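PDB 6CPU: phosphodiesterase from Candida albicans, which belongs to the HD-domain phosphodiesterase superfamily and carries a zinc ion and a magnesium ion in a mostly helical fold. Local coordinates for residues T24-I29 with I191-F196; S88-F93 with I184-L189. All blocks are in the same frame, centred on the assembly; numbering follows the deposited sequence.

Contact 1: T24-I29 with I191-F196; sequences TFKHLI and IEEINF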
# COMPACT_ATOMS: atom_id res chain seq x y z
N THR A 24 19.18 -22.81 -5.20
CA THR A 24 18.63 -22.27 -6.44
C THR A 24 18.30 -20.78 -6.31
O THR A 24 18.02 -20.30 -5.22
CB THR A 24 17.33 -23.00 -6.85
OG1 THR A 24 16.30 -22.73 -5.90
CG2 THR A 24 17.53 -24.51 -6.94
N PHE A 25 18.32 -20.09 -7.45
CA PHE A 25 17.97 -18.67 -7.52
C PHE A 25 16.50 -18.51 -7.15
O PHE A 25 16.13 -17.55 -6.47
CB PHE A 25 18.24 -18.13 -8.93
CG PHE A 25 18.08 -16.62 -9.07
CD1 PHE A 25 18.61 -15.75 -8.13
CD2 PHE A 25 17.42 -16.09 -10.17
CE1 PHE A 25 18.47 -14.37 -8.28
CE2 PHE A 25 17.28 -14.71 -10.33
CZ PHE A 25 17.81 -13.86 -9.37
N LYS A 26 15.67 -19.46 -7.58
CA LYS A 26 14.25 -19.43 -7.25
C LYS A 26 14.04 -19.43 -5.73
O LYS A 26 13.24 -18.65 -5.22
CB LYS A 26 13.52 -20.60 -7.89
CG LYS A 26 12.03 -20.58 -7.62
CD LYS A 26 11.30 -21.75 -8.27
CE LYS A 26 11.11 -22.92 -7.32
NZ LYS A 26 10.29 -23.97 -7.98
N HIS A 27 14.74 -20.29 -5.01
CA HIS A 27 14.60 -20.31 -3.56
C HIS A 27 15.10 -19.00 -2.90
O HIS A 27 14.49 -18.51 -1.93
CB HIS A 27 15.28 -21.53 -2.95
CG HIS A 27 14.52 -22.81 -3.17
ND1 HIS A 27 15.14 -24.04 -3.24
CD2 HIS A 27 13.20 -23.04 -3.34
CE1 HIS A 27 14.23 -24.98 -3.43
NE2 HIS A 27 13.04 -24.40 -3.49
N LEU A 28 16.18 -18.44 -3.43
CA LEU A 28 16.67 -17.12 -2.98
C LEU A 28 15.60 -16.03 -3.18
O LEU A 28 15.33 -15.24 -2.27
CB LEU A 28 17.96 -16.76 -3.72
CG LEU A 28 18.79 -15.62 -3.13
CD1 LEU A 28 20.26 -15.73 -3.51
CD2 LEU A 28 18.25 -14.27 -3.57
N ILE A 29 14.98 -16.02 -4.35
CA ILE A 29 13.89 -15.07 -4.65
C ILE A 29 12.72 -15.23 -3.66
O ILE A 29 12.19 -14.24 -3.16
CB ILE A 29 13.40 -15.20 -6.10
CG1 ILE A 29 14.47 -14.68 -7.07
CG2 ILE A 29 12.13 -14.41 -6.34
CD1 ILE A 29 14.22 -15.05 -8.52
N ILE A 191 6.00 -16.08 -12.37
CA ILE A 191 4.65 -16.63 -12.28
C ILE A 191 4.66 -18.11 -12.68
O ILE A 191 3.99 -18.93 -12.06
CB ILE A 191 3.67 -15.85 -13.16
CG1 ILE A 191 3.40 -14.47 -12.53
CG2 ILE A 191 2.36 -16.61 -13.35
CD1 ILE A 191 2.84 -13.44 -13.48
N GLU A 192 5.47 -18.41 -13.69
CA GLU A 192 5.59 -19.76 -14.23
C GLU A 192 6.26 -20.71 -13.24
O GLU A 192 5.82 -21.86 -13.09
CB GLU A 192 6.40 -19.70 -15.52
CG GLU A 192 6.21 -20.89 -16.45
CD GLU A 192 7.13 -20.84 -17.65
OE1 GLU A 192 7.57 -21.92 -18.10
OE2 GLU A 192 7.44 -19.73 -18.14
N GLU A 193 7.29 -20.23 -12.54
CA GLU A 193 8.09 -21.10 -11.65
C GLU A 193 7.79 -21.01 -10.15
O GLU A 193 8.07 -21.96 -9.42
CB GLU A 193 9.56 -20.84 -11.87
CG GLU A 193 10.01 -21.17 -13.29
CD GLU A 193 11.52 -21.22 -13.43
OE1 GLU A 193 12.21 -21.71 -12.52
OE2 GLU A 193 12.02 -20.76 -14.47
N ILE A 194 7.26 -19.89 -9.68
CA ILE A 194 6.99 -19.74 -8.24
C ILE A 194 5.53 -19.96 -7.94
O ILE A 194 4.67 -19.44 -8.64
CB ILE A 194 7.42 -18.35 -7.73
CG1 ILE A 194 8.93 -18.21 -7.90
CG2 ILE A 194 6.99 -18.15 -6.28
CD1 ILE A 194 9.48 -16.84 -7.59
N ASN A 195 5.26 -20.75 -6.90
CA ASN A 195 3.91 -20.99 -6.41
C ASN A 195 3.64 -20.03 -5.25
O ASN A 195 3.97 -20.30 -4.11
CB ASN A 195 3.75 -22.45 -5.97
CG ASN A 195 2.30 -22.90 -5.92
OD1 ASN A 195 1.44 -22.31 -6.57
ND2 ASN A 195 2.02 -23.94 -5.16
N PHE A 196 3.05 -18.88 -5.57
CA PHE A 196 2.98 -17.78 -4.60
C PHE A 196 2.15 -18.08 -3.34
O PHE A 196 2.47 -17.58 -2.26
CB PHE A 196 2.56 -16.49 -5.29
CG PHE A 196 3.69 -15.83 -6.03
CD1 PHE A 196 4.51 -14.91 -5.38
CD2 PHE A 196 3.97 -16.16 -7.35
CE1 PHE A 196 5.57 -14.32 -6.04
CE2 PHE A 196 5.04 -15.57 -8.01
CZ PHE A 196 5.83 -14.65 -7.36
O HOH W 1 7.68 -23.95 -7.38

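Contact 2: S88-F93 with I184-L189; sequences SLLIQF and IYLYRL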
# COMPACT_ATOMS: atom_id res chain seq x y z
N SER A 88 20.54 -10.08 -12.19
CA SER A 88 20.84 -8.79 -11.62
C SER A 88 19.70 -7.79 -11.86
O SER A 88 19.32 -7.04 -10.95
CB SER A 88 22.16 -8.28 -12.21
OG SER A 88 22.52 -7.02 -11.69
N LEU A 89 19.16 -7.78 -13.08
CA LEU A 89 18.02 -6.94 -13.43
C LEU A 89 16.81 -7.27 -12.56
O LEU A 89 16.14 -6.35 -12.04
CB LEU A 89 17.66 -7.12 -14.91
CG LEU A 89 16.43 -6.39 -15.45
CD1 LEU A 89 16.54 -4.90 -15.20
CD2 LEU A 89 16.24 -6.66 -16.94
N LEU A 90 16.54 -8.56 -12.38
CA LEU A 90 15.44 -9.02 -11.55
C LEU A 90 15.56 -8.49 -10.10
O LEU A 90 14.61 -7.95 -9.55
CB LEU A 90 15.37 -10.55 -11.56
CG LEU A 90 14.09 -11.23 -11.04
CD1 LEU A 90 13.92 -12.61 -11.66
CD2 LEU A 90 14.07 -11.34 -9.53
N ILE A 91 16.72 -8.68 -9.49
CA ILE A 91 16.96 -8.24 -8.11
C ILE A 91 16.88 -6.71 -8.00
O ILE A 91 16.22 -6.18 -7.10
CB ILE A 91 18.35 -8.75 -7.62
CG1 ILE A 91 18.35 -10.28 -7.44
CG2 ILE A 91 18.77 -8.09 -6.33
CD1 ILE A 91 17.23 -10.83 -6.57
N GLN A 92 17.56 -6.01 -8.90
CA GLN A 92 17.55 -4.55 -8.92
C GLN A 92 16.13 -3.96 -8.97
O GLN A 92 15.84 -2.97 -8.28
CB GLN A 92 18.37 -4.07 -10.12
CG GLN A 92 18.76 -2.62 -10.13
CD GLN A 92 19.45 -2.21 -11.43
OE1 GLN A 92 19.14 -2.72 -12.51
NE2 GLN A 92 20.38 -1.29 -11.32
N PHE A 93 15.28 -4.53 -9.81
CA PHE A 93 13.95 -3.99 -10.05
C PHE A 93 12.93 -4.46 -9.03
O PHE A 93 12.24 -3.65 -8.41
CB PHE A 93 13.42 -4.34 -11.45
CG PHE A 93 12.06 -3.75 -11.74
CD1 PHE A 93 11.93 -2.40 -12.03
CD2 PHE A 93 10.92 -4.53 -11.68
CE1 PHE A 93 10.68 -1.85 -12.26
CE2 PHE A 93 9.67 -3.99 -11.92
CZ PHE A 93 9.55 -2.64 -12.23
N ILE A 184 9.01 -7.51 -17.96
CA ILE A 184 7.75 -8.23 -18.15
C ILE A 184 8.04 -9.72 -18.31
O ILE A 184 7.33 -10.58 -17.77
CB ILE A 184 6.95 -7.69 -19.37
CG1 ILE A 184 6.40 -6.29 -19.06
CG2 ILE A 184 5.78 -8.61 -19.72
CD1 ILE A 184 5.80 -5.56 -20.24
N TYR A 185 9.10 -10.02 -19.06
CA TYR A 185 9.53 -11.40 -19.29
C TYR A 185 9.93 -12.08 -17.99
O TYR A 185 9.54 -13.22 -17.72
CB TYR A 185 10.70 -11.40 -20.28
CG TYR A 185 11.43 -12.72 -20.34
CD1 TYR A 185 12.69 -12.87 -19.78
CD2 TYR A 185 10.86 -13.82 -20.97
CE1 TYR A 185 13.36 -14.08 -19.84
CE2 TYR A 185 11.52 -15.03 -21.03
CZ TYR A 185 12.77 -15.16 -20.47
OH TYR A 185 13.41 -16.37 -20.54
N LEU A 186 10.68 -11.37 -17.16
CA LEU A 186 11.12 -11.89 -15.86
C LEU A 186 9.94 -12.02 -14.90
O LEU A 186 9.89 -12.96 -14.12
CB LEU A 186 12.22 -11.00 -15.28
CG LEU A 186 13.55 -10.96 -16.05
CD1 LEU A 186 14.46 -9.86 -15.56
CD2 LEU A 186 14.26 -12.30 -15.97
N TYR A 187 8.99 -11.10 -14.96
CA TYR A 187 7.78 -11.19 -14.15
C TYR A 187 7.02 -12.48 -14.50
O TYR A 187 6.64 -13.26 -13.62
CB TYR A 187 6.90 -9.98 -14.40
CG TYR A 187 5.55 -10.03 -13.71
CD1 TYR A 187 5.46 -10.09 -12.32
CD2 TYR A 187 4.38 -9.98 -14.45
CE1 TYR A 187 4.22 -10.13 -11.70
CE2 TYR A 187 3.15 -10.01 -13.83
CZ TYR A 187 3.08 -10.09 -12.46
OH TYR A 187 1.85 -10.13 -11.85
N ARG A 188 6.85 -12.72 -15.80
CA ARG A 188 6.11 -13.89 -16.26
C ARG A 188 6.84 -15.20 -15.92
O ARG A 188 6.20 -16.20 -15.61
CB ARG A 188 5.82 -13.78 -17.76
CG ARG A 188 4.91 -12.61 -18.12
CD ARG A 188 3.47 -12.85 -17.69
NE ARG A 188 2.71 -11.61 -17.55
CZ ARG A 188 1.45 -11.54 -17.10
NH1 ARG A 188 0.80 -12.65 -16.76
NH2 ARG A 188 0.84 -10.37 -17.00
N LEU A 189 8.17 -15.16 -15.94
CA LEU A 189 8.99 -16.30 -15.55
C LEU A 189 8.73 -16.66 -14.09
O LEU A 189 8.57 -17.83 -13.75
CB LEU A 189 10.47 -15.99 -15.77
CG LEU A 189 11.39 -17.03 -16.39
CD1 LEU A 189 10.82 -17.58 -17.70
CD2 LEU A 189 12.75 -16.39 -16.64

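Contact 1: T24-I29 with I191-F196
I29 and I194, which meet across this contact, each set a methyl on a phenyl ring of their own segment. I194 CG2 lies 3.6 Å above the plane of the F196 ring, over its centre. I29 CD1 lies 3.6 Å above the plane of the F25 ring, displaced toward the rim. F196 also meets F33 edge-to-face, and F33 belongs to the same helix as I29.

Other branches of the two isoleucines do the touching. I29 CG2 packs on I194 CD1 at 3.8 Å, with the side chains at about a right angle.

K26 lies alongside I194. The two side chains run past each other in opposite directions, with K26 CG 3.9 Å from I194 CG1. The lysine is extended through its first two torsions, and then turns at chi3 (95°). That bend brings its amine to the backbone carbonyl of E193, the last residue of helix 177-193. The direct bond from K26 NZ to E193 O is weak, at 3.3 Å. A water closes a second path: it accepts from K26 NZ at 2.7 Å and donates to E193 O at 2.9 Å. The E193 carboxylate is engaged elsewhere, by S77 OG and L79 N.

At the start of helix 25-34, T24 is the N-cap, and its OG1 accepts from H27 N at 3.0 Å. The backbone N of K26 is hydrogen-bonded to D80 OD1.

The chemistry is split in two. The buried part is isoleucine against isoleucine, each backed by a ring of its own segment. The partly exposed part is a lysine joined to a backbone carbonyl, directly and through water. A positive amine at a helix C-terminal end would probably be favoured by the helix dipole.

Contact 2: S88-F93 with I184-L189
L186 meets L89 and L90 through one methyl, CD1. The whole contact is apolar, and no hydrogen bond passes between the segments.

Its closest side-chain pair is L89 CD2 with L186 CD1, 3.9 Å apart. L89 CG stands almost as near to the same methyl, at 4.0 Å, and the two leucine side chains cross obliquely. L186 CD1 also approaches the backbone of the facing helix, 4.0 Å from L90 N. The side chain of L90 adds its CB, 4.2 Å from L186 CD1. The first torsion of L186 (chi1 -65°) sets CG opposite its carbonyl carbon, and CD1 then reaches L89 and L90 of helix 84-94.

The same leucines pack on residues around the contact. L82 packs on L186 from a loop, and L79 packs on L90. L89 also touches Q182 and L183, further back on helix 177-193. L90 touches I29 of helix 25-34 as well.

One polar link places helix 177-193 in the fold: R188 NH1 forms a salt bridge with E255 OE2 of helix 253-264.

Helix 84-94 links the parallel, neighbouring strands 46-49 and 100-103, as in a beta-alpha-beta crossover. I91 rests on I100 and M102 of the latter strand. The contact is thus leucine packing between a crossover helix of the N-terminal alpha/beta layer and helix 177-193.

From the N terminus, the chain passes through strands 2-6 and 16-21 into helix 25-34. Contact 1 closes a long loop from there to the end of helix 177-193 and the residues just after it. Contact 2 starts later, on helix 84-94, and ends earlier, so its loop falls wholly within the first. Nothing crosses. Both loops return to helix 177-193, with contact 1 at its C-terminal end and contact 2 further back along it. The two N-terminal helices also touch each other: I29 CD1 is 3.8 Å from L90 CD2. Together the contacts tie the helices beside the small parallel sheet to the helical part of the chain.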